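EH1AB1 (Metagenome, PDB 6I8F) hydrolyses esters, probably by the serine mechanism of the alpha/beta-hydrolase fold. Local coordinates at residues Ala150-Ile155 and Leu169-Asp174; Ala143-Gly148 and Ala181-Gln186; Arg21-Leu26 and Arg307-Gly312; Phe263-Gly268 and Leu313-Glu318; Val45-Val50 and Tyr133-Glu138. All blocks are in the same frame, centred on the assembly; numbering follows the deposited sequence.

Contact 1: Ala150-Ile155 and Leu169-Asp174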
# COMPACT_ATOMS: atom_id res chain seq x y z
N ALA A 150 -13.32 1.80 24.37
CA ALA A 150 -14.45 0.98 24.86
C ALA A 150 -15.20 0.34 23.68
O ALA A 150 -15.63 -0.81 23.77
CB ALA A 150 -15.38 1.78 25.74
N ALA A 151 -15.34 1.07 22.58
CA ALA A 151 -16.03 0.55 21.38
C ALA A 151 -15.31 -0.70 20.84
O ALA A 151 -15.95 -1.72 20.53
CB ALA A 151 -16.11 1.63 20.33
N PHE A 152 -13.98 -0.62 20.73
CA PHE A 152 -13.20 -1.74 20.21
C PHE A 152 -13.29 -2.95 21.15
O PHE A 152 -13.52 -4.08 20.71
CB PHE A 152 -11.73 -1.37 19.98
CG PHE A 152 -10.91 -2.60 19.66
CD1 PHE A 152 -11.04 -3.22 18.43
CD2 PHE A 152 -10.12 -3.19 20.62
CE1 PHE A 152 -10.37 -4.41 18.17
CE2 PHE A 152 -9.43 -4.37 20.35
CZ PHE A 152 -9.55 -4.97 19.12
N ARG A 153 -13.08 -2.72 22.46
CA ARG A 153 -13.13 -3.82 23.45
C ARG A 153 -14.53 -4.47 23.39
O ARG A 153 -14.65 -5.68 23.40
CB ARG A 153 -12.81 -3.31 24.86
CG ARG A 153 -11.36 -2.92 25.10
CD ARG A 153 -11.11 -2.56 26.56
NE ARG A 153 -9.69 -2.34 26.85
CZ ARG A 153 -9.21 -1.48 27.76
NH1 ARG A 153 -10.02 -0.64 28.39
NH2 ARG A 153 -7.91 -1.46 28.02
N HIS A 154 -15.58 -3.66 23.31
CA HIS A 154 -16.96 -4.16 23.34
C HIS A 154 -17.26 -5.02 22.09
O HIS A 154 -17.86 -6.10 22.19
CB HIS A 154 -17.95 -3.01 23.46
CG HIS A 154 -19.37 -3.46 23.49
ND1 HIS A 154 -19.97 -3.95 24.64
CD2 HIS A 154 -20.30 -3.55 22.51
CE1 HIS A 154 -21.22 -4.29 24.37
NE2 HIS A 154 -21.45 -4.05 23.07
N ILE A 155 -16.89 -4.51 20.91
CA ILE A 155 -17.10 -5.27 19.66
C ILE A 155 -16.21 -6.52 19.63
O ILE A 155 -16.68 -7.60 19.25
CB ILE A 155 -16.91 -4.36 18.44
CG1 ILE A 155 -18.02 -3.30 18.41
CG2 ILE A 155 -16.85 -5.18 17.16
CD1 ILE A 155 -17.68 -2.04 17.65
N LEU A 169 -10.47 -8.25 13.00
CA LEU A 169 -11.03 -7.01 13.53
C LEU A 169 -10.00 -5.90 13.35
O LEU A 169 -8.98 -5.91 14.03
CB LEU A 169 -11.32 -7.23 15.01
CG LEU A 169 -12.74 -6.95 15.47
CD1 LEU A 169 -13.75 -7.71 14.61
CD2 LEU A 169 -12.89 -7.34 16.94
N ALA A 170 -10.27 -4.94 12.46
CA ALA A 170 -9.39 -3.80 12.26
C ALA A 170 -9.95 -2.59 13.01
O ALA A 170 -11.14 -2.53 13.30
CB ALA A 170 -9.28 -3.50 10.78
N VAL A 171 -9.08 -1.62 13.26
CA VAL A 171 -9.50 -0.26 13.62
C VAL A 171 -8.93 0.70 12.58
O VAL A 171 -7.92 0.42 11.93
CB VAL A 171 -9.03 0.13 15.04
CG1 VAL A 171 -9.71 -0.71 16.09
CG2 VAL A 171 -7.51 0.08 15.18
N GLY A 172 -9.60 1.84 12.43
CA GLY A 172 -9.14 2.83 11.52
C GLY A 172 -9.88 4.13 11.68
O GLY A 172 -10.87 4.21 12.37
N GLY A 173 -9.39 5.15 11.01
CA GLY A 173 -10.00 6.46 11.08
C GLY A 173 -9.15 7.49 10.37
O GLY A 173 -8.01 7.21 10.03
N ASP A 174 -9.74 8.67 10.15
CA ASP A 174 -9.09 9.77 9.46
C ASP A 174 -8.76 10.87 10.48
O ASP A 174 -9.59 11.20 11.32
CB ASP A 174 -9.96 10.27 8.31
CG ASP A 174 -11.34 10.79 8.72
OD1 ASP A 174 -12.13 9.98 9.25
OD2 ASP A 174 -11.61 12.00 8.49
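Phe152 and Val171 make the closest apolar approach between helix 150-155 and strand 169-174. One side of the ring, at CD1, rests 3.7 Å from CG1 of Val171, and the two side chains run at about a right angle. At the next ring carbon, CE1 of Phe152 lies 4.1 Å from CD2 of Leu169. The same leucine methyl also comes within 4.4 Å of C of Ile155. Phe152 can span two strand residues because its CG stands opposite the backbone N (chi1 171°), which throws the ring off the helix toward the sheet. Val171 and Leu169 alternate with Ala170 along the strand, and this brings both larger side chains to the helix face while the small alanine points the other way.

No hydrogen bond crosses between the two segments. Inside the helix, Ile155 N binds Ala151 O at 3.0 Å; the strand spends its backbone groups on its sheet neighbours, Ala170 pairing with Thr96 and Ile98, and Val171 with Phe198 and Met200.

The short axes run nearly antiparallel, at 166° and 10.4 Å apart, as suits the helix of a beta-alpha-beta crossover. Helix 143-157 leads from strand 127-132 to strand 169-174 across the intervening strand 94-100, where Phe152 meets Ile98 and Tyr100, and helix 176-190 lies alongside.

Contact 2: Ala143-Gly148 and Ala181-Gln186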
# COMPACT_ATOMS: atom_id res chain seq x y z
N ALA A 143 -12.00 11.73 27.21
CA ALA A 143 -13.33 11.09 26.99
C ALA A 143 -13.43 10.47 25.59
O ALA A 143 -13.88 9.35 25.44
CB ALA A 143 -14.43 12.10 27.21
N PRO A 144 -13.07 11.18 24.50
CA PRO A 144 -13.23 10.59 23.17
C PRO A 144 -12.40 9.31 22.95
O PRO A 144 -12.89 8.33 22.39
CB PRO A 144 -12.84 11.75 22.24
CG PRO A 144 -13.05 12.99 23.09
CD PRO A 144 -12.59 12.57 24.47
N ILE A 145 -11.15 9.34 23.42
CA ILE A 145 -10.24 8.20 23.37
C ILE A 145 -10.82 7.05 24.19
O ILE A 145 -10.76 5.90 23.76
CB ILE A 145 -8.83 8.62 23.85
CG1 ILE A 145 -8.15 9.59 22.88
CG2 ILE A 145 -7.93 7.41 24.15
CD1 ILE A 145 -8.03 9.09 21.47
N ASP A 146 -11.35 7.37 25.38
CA ASP A 146 -11.97 6.39 26.26
C ASP A 146 -13.09 5.65 25.51
O ASP A 146 -13.16 4.42 25.58
CB ASP A 146 -12.51 7.01 27.55
CG ASP A 146 -11.44 7.38 28.57
OD1 ASP A 146 -10.29 6.96 28.41
OD2 ASP A 146 -11.77 8.09 29.52
N ASP A 147 -13.94 6.40 24.80
CA ASP A 147 -15.04 5.82 24.02
C ASP A 147 -14.49 4.95 22.89
O ASP A 147 -15.02 3.88 22.62
CB ASP A 147 -15.96 6.91 23.46
CG ASP A 147 -16.88 7.52 24.50
OD1 ASP A 147 -17.64 8.43 24.14
OD2 ASP A 147 -16.81 7.10 25.68
N GLY A 148 -13.44 5.43 22.21
CA GLY A 148 -12.84 4.69 21.09
C GLY A 148 -12.35 3.32 21.54
O GLY A 148 -12.62 2.29 20.92
N ALA A 181 -7.41 5.47 16.35
CA ALA A 181 -7.11 4.11 15.93
C ALA A 181 -5.71 3.72 16.41
O ALA A 181 -5.53 2.65 16.96
CB ALA A 181 -7.24 3.96 14.43
N ALA A 182 -4.72 4.59 16.21
CA ALA A 182 -3.35 4.27 16.62
C ALA A 182 -3.30 4.02 18.13
O ALA A 182 -2.65 3.09 18.62
CB ALA A 182 -2.41 5.38 16.22
N VAL A 183 -3.99 4.89 18.88
CA VAL A 183 -3.97 4.87 20.34
C VAL A 183 -4.68 3.62 20.85
O VAL A 183 -4.20 3.01 21.79
CB VAL A 183 -4.55 6.17 20.92
CG1 VAL A 183 -4.86 6.04 22.41
CG2 VAL A 183 -3.62 7.34 20.67
N VAL A 184 -5.80 3.23 20.22
CA VAL A 184 -6.51 2.01 20.61
C VAL A 184 -5.55 0.81 20.57
O VAL A 184 -5.54 -0.01 21.48
CB VAL A 184 -7.77 1.74 19.76
CG1 VAL A 184 -8.32 0.34 19.99
CG2 VAL A 184 -8.85 2.78 20.01
N CYS A 185 -4.76 0.71 19.49
CA CYS A 185 -3.82 -0.41 19.34
C CYS A 185 -2.78 -0.42 20.47
O CYS A 185 -2.52 -1.49 21.05
CB CYS A 185 -3.09 -0.36 18.00
SG CYS A 185 -4.21 -0.58 16.59
N GLN A 186 -2.23 0.75 20.77
CA GLN A 186 -1.21 0.90 21.83
C GLN A 186 -1.82 0.60 23.20
O GLN A 186 -1.17 -0.06 24.02
CB GLN A 186 -0.57 2.29 21.82
CG GLN A 186 0.42 2.48 20.69
CD GLN A 186 1.22 3.74 20.89
OE1 GLN A 186 1.37 4.21 22.02
NE2 GLN A 186 1.74 4.29 19.80
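Ile145 and Val183 meet through single methyl groups, CG2 of the isoleucine standing 3.8 Å from CG1 of the valine. Each of these methyls lies opposite its own backbone N, and the two side chains cross at about a right angle; only this one pair of their atoms comes within 4.2 Å, a narrow touch. The second touch is of another kind: CG2 of Val184 comes 3.9 Å from the carbonyl carbon of Gly148, a methyl set against bare backbone. Glycine suits this place because no side chain stands between its helix and the valine, and the CA atoms of Gly148 and Val184 lie only 6.9 Å apart. Val184, being short, puts its methyl on the Gly148 backbone without pushing the helices apart.

The two helices flank one another on one face of the central sheet of the alpha/beta-hydrolase fold. The Gly-Asp-Ser-Ala-Gly sequence runs from the end of strand 169-174 into the first residues of helix 176-190, consistent with a nucleophile elbow that puts the probable nucleophile in the turn just ahead of this helix.

Farther out, Tyr236 of helix 230-236 packs on both Pro144 and Ile145. Beneath the second helix, Ala181 sits on Leu201 of strand 198-202, its small methyl letting the helix settle against the sheet, and Cys185 sits on Gln199. Gln186 anchors the far side of that helix, its NE2 hydrogen-bonded to the carbonyl of Pro250 and the hydroxyl of Tyr279.

Contact 3: Arg21-Leu26 and Arg307-Gly312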
# COMPACT_ATOMS: atom_id res chain seq x y z
N ARG A 21 -6.51 22.76 -6.11
CA ARG A 21 -6.52 24.22 -6.36
C ARG A 21 -7.96 24.72 -6.50
O ARG A 21 -8.34 25.71 -5.88
CB ARG A 21 -5.70 24.55 -7.62
CG ARG A 21 -4.57 25.54 -7.38
CD ARG A 21 -3.57 25.63 -8.52
NE ARG A 21 -2.99 24.34 -8.90
CZ ARG A 21 -3.01 23.83 -10.13
NH1 ARG A 21 -3.62 24.48 -11.11
NH2 ARG A 21 -2.43 22.68 -10.38
N ASN A 22 -8.76 24.02 -7.32
CA ASN A 22 -10.16 24.39 -7.55
C ASN A 22 -10.91 24.43 -6.22
O ASN A 22 -11.65 25.39 -5.98
CB ASN A 22 -10.85 23.46 -8.56
CG ASN A 22 -10.41 23.71 -9.98
OD1 ASN A 22 -9.79 24.74 -10.28
ND2 ASN A 22 -10.70 22.78 -10.87
N LEU A 23 -10.71 23.42 -5.36
CA LEU A 23 -11.41 23.40 -4.08
C LEU A 23 -10.95 24.57 -3.19
O LEU A 23 -11.76 25.17 -2.49
CB LEU A 23 -11.19 22.08 -3.34
CG LEU A 23 -11.90 21.99 -1.99
CD1 LEU A 23 -13.41 22.13 -2.17
CD2 LEU A 23 -11.58 20.71 -1.25
N LEU A 24 -9.64 24.83 -3.18
CA LEU A 24 -9.09 25.90 -2.34
C LEU A 24 -9.63 27.26 -2.81
O LEU A 24 -9.95 28.11 -1.97
CB LEU A 24 -7.56 25.85 -2.38
CG LEU A 24 -6.92 24.63 -1.72
CD1 LEU A 24 -5.41 24.71 -1.82
CD2 LEU A 24 -7.34 24.49 -0.26
N ASP A 25 -9.75 27.45 -4.13
CA ASP A 25 -10.37 28.67 -4.69
C ASP A 25 -11.82 28.79 -4.18
O ASP A 25 -12.27 29.89 -3.84
CB ASP A 25 -10.33 28.68 -6.21
CG ASP A 25 -8.95 28.87 -6.80
OD1 ASP A 25 -8.06 29.33 -6.06
OD2 ASP A 25 -8.77 28.56 -7.98
N LEU A 26 -12.55 27.66 -4.12
CA LEU A 26 -13.93 27.65 -3.64
C LEU A 26 -14.00 28.10 -2.18
O LEU A 26 -14.87 28.89 -1.81
CB LEU A 26 -14.54 26.25 -3.77
CG LEU A 26 -15.57 26.11 -4.89
CD1 LEU A 26 -16.09 24.68 -4.97
CD2 LEU A 26 -16.72 27.10 -4.69
N ARG A 307 -16.75 14.53 -2.87
CA ARG A 307 -17.57 15.26 -3.84
C ARG A 307 -16.67 16.11 -4.75
O ARG A 307 -16.91 16.22 -5.95
CB ARG A 307 -18.56 16.18 -3.14
CG ARG A 307 -19.34 17.08 -4.09
CD ARG A 307 -20.37 17.87 -3.34
NE ARG A 307 -20.95 18.88 -4.20
CZ ARG A 307 -21.89 19.74 -3.84
NH1 ARG A 307 -22.35 19.73 -2.59
NH2 ARG A 307 -22.36 20.60 -4.73
N PHE A 308 -15.62 16.69 -4.14
CA PHE A 308 -14.76 17.67 -4.78
C PHE A 308 -13.43 17.06 -5.24
O PHE A 308 -12.88 17.54 -6.22
CB PHE A 308 -14.47 18.82 -3.82
CG PHE A 308 -15.71 19.55 -3.39
CD1 PHE A 308 -16.37 20.39 -4.27
CD2 PHE A 308 -16.25 19.35 -2.13
CE1 PHE A 308 -17.52 21.06 -3.88
CE2 PHE A 308 -17.42 20.00 -1.76
CZ PHE A 308 -18.04 20.86 -2.63
N LEU A 309 -12.92 16.06 -4.50
CA LEU A 309 -11.57 15.52 -4.75
C LEU A 309 -11.67 14.03 -5.09
O LEU A 309 -11.86 13.16 -4.23
CB LEU A 309 -10.68 15.76 -3.52
CG LEU A 309 -10.55 17.22 -3.06
CD1 LEU A 309 -9.67 17.33 -1.83
CD2 LEU A 309 -10.02 18.11 -4.18
N SER A 310 -11.51 13.73 -6.39
CA SER A 310 -11.43 12.38 -6.92
C SER A 310 -10.31 11.57 -6.25
O SER A 310 -10.42 10.35 -6.16
CB SER A 310 -11.18 12.42 -8.40
OG SER A 310 -12.38 12.81 -9.04
N GLN A 311 -9.22 12.24 -5.87
CA GLN A 311 -8.09 11.57 -5.25
C GLN A 311 -8.60 10.86 -3.99
O GLN A 311 -8.11 9.79 -3.62
CB GLN A 311 -6.97 12.57 -4.92
CG GLN A 311 -6.12 12.97 -6.12
CD GLN A 311 -5.31 11.81 -6.66
OE1 GLN A 311 -4.44 11.27 -5.99
NE2 GLN A 311 -5.63 11.41 -7.88
N GLY A 312 -9.61 11.46 -3.36
CA GLY A 312 -10.24 10.91 -2.17
C GLY A 312 -10.85 9.54 -2.43
O GLY A 312 -10.76 8.65 -1.60
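Leu23 lays a methyl over one face of the Phe308 ring, its CD1 standing 4.1 Å from the ring centroid and 26° off the normal, a CH-pi contact displaced toward the CG side. Its nearest ring atom is CG of Phe308, at 3.7 Å. The opposite face of the ring is backed by CG of Arg307, so the phenyl group is held between two aliphatic pieces. Leu23 has its CG opposite the backbone N (chi1 -180°), which carries the fork toward the other segment and lets its second branch serve too: CD2 touches CD1 of Leu309 at 3.9 Å. Leucine fits because its two methyls can address two partners at once. With an alanine here, Phe308 would probably lose the cover on that face and Leu309 its neighbour, leaving the ring freer to turn.

This joins the N-terminal helix 18-32, probably part of the cap as in hormone-sensitive-lipase-like esterases, to the turn leading into the C-terminal helix 310-327. Nearer the surface, CD1 of Leu26 approaches CE1 of Phe308 at 4.0 Å, again crosswise. Deeper in, Ile299 packs against both Leu23 and Leu309, while the carboxylate of Glu19 accepts hydrogen bonds from the backbone N atoms of Ser310 and Gln311.

Contact 4: Phe263-Gly268 and Leu313-Glu318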
# COMPACT_ATOMS: atom_id res chain seq x y z
N PHE A 263 -1.88 0.22 7.55
CA PHE A 263 -1.89 1.04 6.37
C PHE A 263 -1.84 2.49 6.85
O PHE A 263 -2.71 2.90 7.62
CB PHE A 263 -3.14 0.75 5.54
CG PHE A 263 -3.35 1.66 4.36
CD1 PHE A 263 -2.76 1.38 3.14
CD2 PHE A 263 -4.14 2.78 4.45
CE1 PHE A 263 -2.97 2.20 2.04
CE2 PHE A 263 -4.33 3.62 3.37
CZ PHE A 263 -3.75 3.32 2.16
N VAL A 264 -0.82 3.25 6.43
CA VAL A 264 -0.65 4.65 6.85
C VAL A 264 -0.63 5.52 5.59
O VAL A 264 0.20 5.32 4.69
CB VAL A 264 0.63 4.83 7.69
CG1 VAL A 264 0.75 6.26 8.20
CG2 VAL A 264 0.71 3.85 8.85
N LEU A 265 -1.56 6.47 5.51
CA LEU A 265 -1.70 7.33 4.37
C LEU A 265 -1.41 8.78 4.81
O LEU A 265 -1.93 9.21 5.85
CB LEU A 265 -3.11 7.19 3.80
CG LEU A 265 -3.41 8.02 2.55
CD1 LEU A 265 -4.43 7.32 1.67
CD2 LEU A 265 -3.91 9.41 2.92
N THR A 266 -0.59 9.48 4.02
CA THR A 266 -0.42 10.92 4.18
C THR A 266 -0.86 11.67 2.92
O THR A 266 -0.79 11.16 1.79
CB THR A 266 1.02 11.29 4.56
OG1 THR A 266 1.89 10.81 3.54
CG2 THR A 266 1.43 10.75 5.92
N ALA A 267 -1.33 12.89 3.14
CA ALA A 267 -1.59 13.86 2.09
C ALA A 267 -0.36 14.77 1.94
O ALA A 267 0.24 15.14 2.94
CB ALA A 267 -2.84 14.65 2.41
N GLY A 268 -0.01 15.10 0.70
CA GLY A 268 1.21 15.86 0.36
C GLY A 268 1.22 17.27 0.94
O GLY A 268 2.24 17.72 1.44
N LEU A 313 -11.48 9.37 -3.60
CA LEU A 313 -12.09 8.08 -3.94
C LEU A 313 -10.99 7.05 -4.24
O LEU A 313 -11.13 5.88 -3.88
CB LEU A 313 -13.03 8.25 -5.14
CG LEU A 313 -14.24 9.15 -4.89
CD1 LEU A 313 -15.02 9.33 -6.18
CD2 LEU A 313 -15.14 8.60 -3.79
N LYS A 314 -9.93 7.48 -4.92
CA LYS A 314 -8.77 6.62 -5.17
C LYS A 314 -8.18 6.16 -3.83
O LYS A 314 -7.89 4.98 -3.69
CB LYS A 314 -7.73 7.34 -6.03
CG LYS A 314 -8.21 7.68 -7.43
CD LYS A 314 -7.59 6.82 -8.52
CE LYS A 314 -8.48 6.69 -9.75
NZ LYS A 314 -8.79 8.02 -10.32
N ALA A 315 -8.05 7.08 -2.85
CA ALA A 315 -7.51 6.79 -1.52
C ALA A 315 -8.42 5.82 -0.76
O ALA A 315 -7.91 4.89 -0.11
CB ALA A 315 -7.29 8.04 -0.73
N ASN A 316 -9.73 6.07 -0.81
CA ASN A 316 -10.76 5.16 -0.28
C ASN A 316 -10.49 3.74 -0.80
O ASN A 316 -10.33 2.79 -0.03
CB ASN A 316 -12.19 5.56 -0.66
CG ASN A 316 -12.72 6.83 -0.01
OD1 ASN A 316 -13.79 7.32 -0.42
ND2 ASN A 316 -12.02 7.37 0.98
N ASP A 317 -10.42 3.62 -2.13
CA ASP A 317 -10.29 2.32 -2.80
C ASP A 317 -8.96 1.65 -2.41
O ASP A 317 -8.91 0.43 -2.22
CB ASP A 317 -10.44 2.48 -4.32
CG ASP A 317 -11.84 2.95 -4.71
OD1 ASP A 317 -12.72 3.01 -3.82
OD2 ASP A 317 -12.04 3.28 -5.90
N GLU A 318 -7.87 2.43 -2.32
CA GLU A 318 -6.57 1.86 -1.94
C GLU A 318 -6.58 1.34 -0.49
O GLU A 318 -6.11 0.25 -0.21
CB GLU A 318 -5.43 2.87 -2.13
CG GLU A 318 -4.10 2.28 -1.75
CD GLU A 318 -2.86 3.08 -2.10
OE1 GLU A 318 -2.99 4.23 -2.60
OE2 GLU A 318 -1.77 2.56 -1.84
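The carboxylate of Glu318, which lies beside the Phe263 ring, is gripped at both oxygens by hydroxyls: OE1 is hydrogen-bonded to Tyr295 OH, and OE2 to Thr291 OG1 of the second subunit. These bonds satisfy a buried acid and tie the helix to the sheet and to the partner chain. The aliphatic part of the same side chain does the packing, with CG of Glu318 4.0 Å from CE1 and 4.1 Å from CZ of Phe263. Ring and carboxylate planes are inclined by 64°. An extended chain, with CG opposite the backbone N (chi1 -180°), carries the acid past the ring to its hydroxyl partners, a reach that glutamate has and aspartate lacks.

Here the C-terminal helix 310-327 packs against strand 262-267 of the central sheet, as in the alpha/beta-hydrolase fold. One helical turn before Glu318, the small CB of Ala315 receives CD1 of Leu265 at 3.8 Å. Phe263 and Leu265 are two apart on the strand, so both project to the helix side, while Val264 between them faces elsewhere. Phe302 closes over Leu265 and Ala315 together, and Val293 of strand 290-296, the outermost of this chain's sheet, touches both Phe263 and Glu318.

Contact 5: Val45-Val50 and Tyr133-Glu138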
# COMPACT_ATOMS: atom_id res chain seq x y z
N VAL A 45 -22.76 25.39 17.71
CA VAL A 45 -23.25 26.09 16.52
C VAL A 45 -22.34 25.77 15.33
O VAL A 45 -22.81 25.42 14.24
CB VAL A 45 -23.32 27.61 16.77
CG1 VAL A 45 -23.62 28.38 15.49
CG2 VAL A 45 -24.34 27.94 17.85
N GLY A 46 -21.03 25.95 15.55
CA GLY A 46 -20.02 25.67 14.55
C GLY A 46 -20.06 24.21 14.12
O GLY A 46 -19.92 23.91 12.94
N ARG A 47 -20.25 23.31 15.10
CA ARG A 47 -20.31 21.87 14.87
C ARG A 47 -21.43 21.58 13.87
O ARG A 47 -21.23 20.89 12.88
CB ARG A 47 -20.52 21.11 16.19
CG ARG A 47 -20.91 19.65 16.02
CD ARG A 47 -21.16 18.96 17.35
NE ARG A 47 -20.02 19.11 18.23
CZ ARG A 47 -20.06 19.34 19.55
NH1 ARG A 47 -21.20 19.60 20.17
NH2 ARG A 47 -18.93 19.31 20.23
N LYS A 48 -22.62 22.13 14.14
CA LYS A 48 -23.82 21.82 13.39
C LYS A 48 -23.66 22.29 11.94
O LYS A 48 -24.05 21.57 11.01
CB LYS A 48 -25.02 22.48 14.06
CG LYS A 48 -26.36 21.90 13.63
CD LYS A 48 -27.44 22.09 14.67
CE LYS A 48 -28.82 22.15 14.04
NZ LYS A 48 -29.12 23.51 13.55
N ALA A 49 -23.06 23.47 11.76
CA ALA A 49 -22.89 24.07 10.45
C ALA A 49 -21.84 23.30 9.64
O ALA A 49 -22.06 23.00 8.47
CB ALA A 49 -22.49 25.51 10.60
N VAL A 50 -20.68 23.02 10.25
CA VAL A 50 -19.58 22.40 9.53
C VAL A 50 -19.93 20.93 9.24
O VAL A 50 -19.50 20.39 8.22
CB VAL A 50 -18.23 22.55 10.26
CG1 VAL A 50 -17.12 21.80 9.54
CG2 VAL A 50 -17.84 24.00 10.43
N TYR A 133 -18.42 8.53 18.97
CA TYR A 133 -17.77 8.75 20.25
C TYR A 133 -18.09 10.17 20.74
O TYR A 133 -18.36 11.09 19.94
CB TYR A 133 -16.28 8.51 20.10
CG TYR A 133 -15.59 9.33 19.04
CD1 TYR A 133 -15.38 8.83 17.76
CD2 TYR A 133 -15.13 10.60 19.32
CE1 TYR A 133 -14.74 9.57 16.79
CE2 TYR A 133 -14.49 11.36 18.35
CZ TYR A 133 -14.29 10.84 17.09
OH TYR A 133 -13.65 11.60 16.14
N ARG A 134 -18.08 10.35 22.07
CA ARG A 134 -18.28 11.68 22.70
C ARG A 134 -17.24 12.67 22.19
O ARG A 134 -16.09 12.29 21.98
CB ARG A 134 -18.14 11.61 24.22
CG ARG A 134 -19.34 10.98 24.90
CD ARG A 134 -19.14 10.82 26.39
NE ARG A 134 -18.08 9.87 26.68
CZ ARG A 134 -17.37 9.86 27.79
NH1 ARG A 134 -17.60 10.77 28.73
NH2 ARG A 134 -16.42 8.96 27.95
N LEU A 135 -17.67 13.93 22.04
CA LEU A 135 -16.86 15.01 21.49
C LEU A 135 -16.65 16.12 22.53
O LEU A 135 -17.47 16.32 23.45
CB LEU A 135 -17.57 15.55 20.24
CG LEU A 135 -17.81 14.55 19.11
CD1 LEU A 135 -18.77 15.12 18.08
CD2 LEU A 135 -16.50 14.16 18.44
N ALA A 136 -15.53 16.83 22.38
CA ALA A 136 -15.22 18.09 23.06
C ALA A 136 -15.92 19.23 22.33
O ALA A 136 -16.19 19.11 21.14
CB ALA A 136 -13.72 18.30 23.08
N PRO A 137 -16.21 20.36 23.02
CA PRO A 137 -15.77 20.65 24.37
C PRO A 137 -16.56 19.97 25.50
O PRO A 137 -16.09 19.95 26.63
CB PRO A 137 -15.91 22.18 24.51
CG PRO A 137 -16.96 22.55 23.49
CD PRO A 137 -16.76 21.55 22.37
N GLU A 138 -17.72 19.39 25.17
CA GLU A 138 -18.64 18.87 26.17
C GLU A 138 -17.96 17.74 26.94
O GLU A 138 -18.12 17.62 28.16
CB GLU A 138 -19.93 18.39 25.50
CG GLU A 138 -20.75 19.49 24.85
CD GLU A 138 -20.41 19.84 23.40
OE1 GLU A 138 -19.31 19.49 22.93
OE2 GLU A 138 -21.25 20.48 22.74
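Arg47 and Glu138 form a two-pronged, end-on salt bridge in which each terminal nitrogen, NH1 and NH2, has its own oxygen. NH1 gives a hydrogen bond to OE2 of Glu138 at 2.7 Å, and NH2 of Arg47 a matching one to OE1 of Glu138, also 2.7 Å. Both oxygens lie near the guanidinium plane and are met on their syn sides, but the carboxylate is turned: OE2 is met 35° out of its plane, OE1 only 18°. Arg47 gets there with CG opposite the backbone N and a bend at chi3 (-55°), which brings the guanidinium edge to the acid. The third nitrogen, NE of Arg47, gives its N-H to the carbonyl of Val106, so the flat group is bonded at both ends and its rotation is fixed. The carbonyl of Ala136 also stands at the guanidinium edge, 2.9 Å from NH2 of Arg47.

Arg47 comes from helix 43-55, and its partner from the loop between strand 127-132 and helix 143-157. Val106 follows the sequence His-Gly-Gly-Gly-Phe, whose glycines form the oxyanion hole in hormone-sensitive-lipase-like esterases and probably do so here. Ala136 is backbone-bonded to Phe105 of that motif, and a cis peptide links it to Pro137. Apolar groups lie alongside: CB of Leu135 is 4.0 Å and CD of Pro137 3.8 Å from NH2 of Arg47. A methionine in place of Arg47 would probably leave the Glu138 carboxylate without its countercharge and the Val106 carbonyl without this donor.

Overall arrangement
Contacts 1 and 2 form one buried block, their centres 8 Å apart: both use helix 143-157, and Val171 CG2 meets Cys185 SG at 3.6 Å. The salt bridge from Asp147 OD1 to Arg134 NE, 3.0 Å, ties contact 2 to contact 5, their centres 18 Å apart. Contacts 3 and 4 adjoin in sequence, contact 3 at the turn that enters helix 310-327 and contact 4 on the helix. The centres of contacts 1 and 3 are about 30 Å apart, on opposite sides of the chain's centre. The probable triad of Ser175, Asp270 and His300 relates the two sides: contact 1's strand runs into the likely nucleophile elbow, and strand 262-267 of contact 4 leads toward the loop holding Asp270.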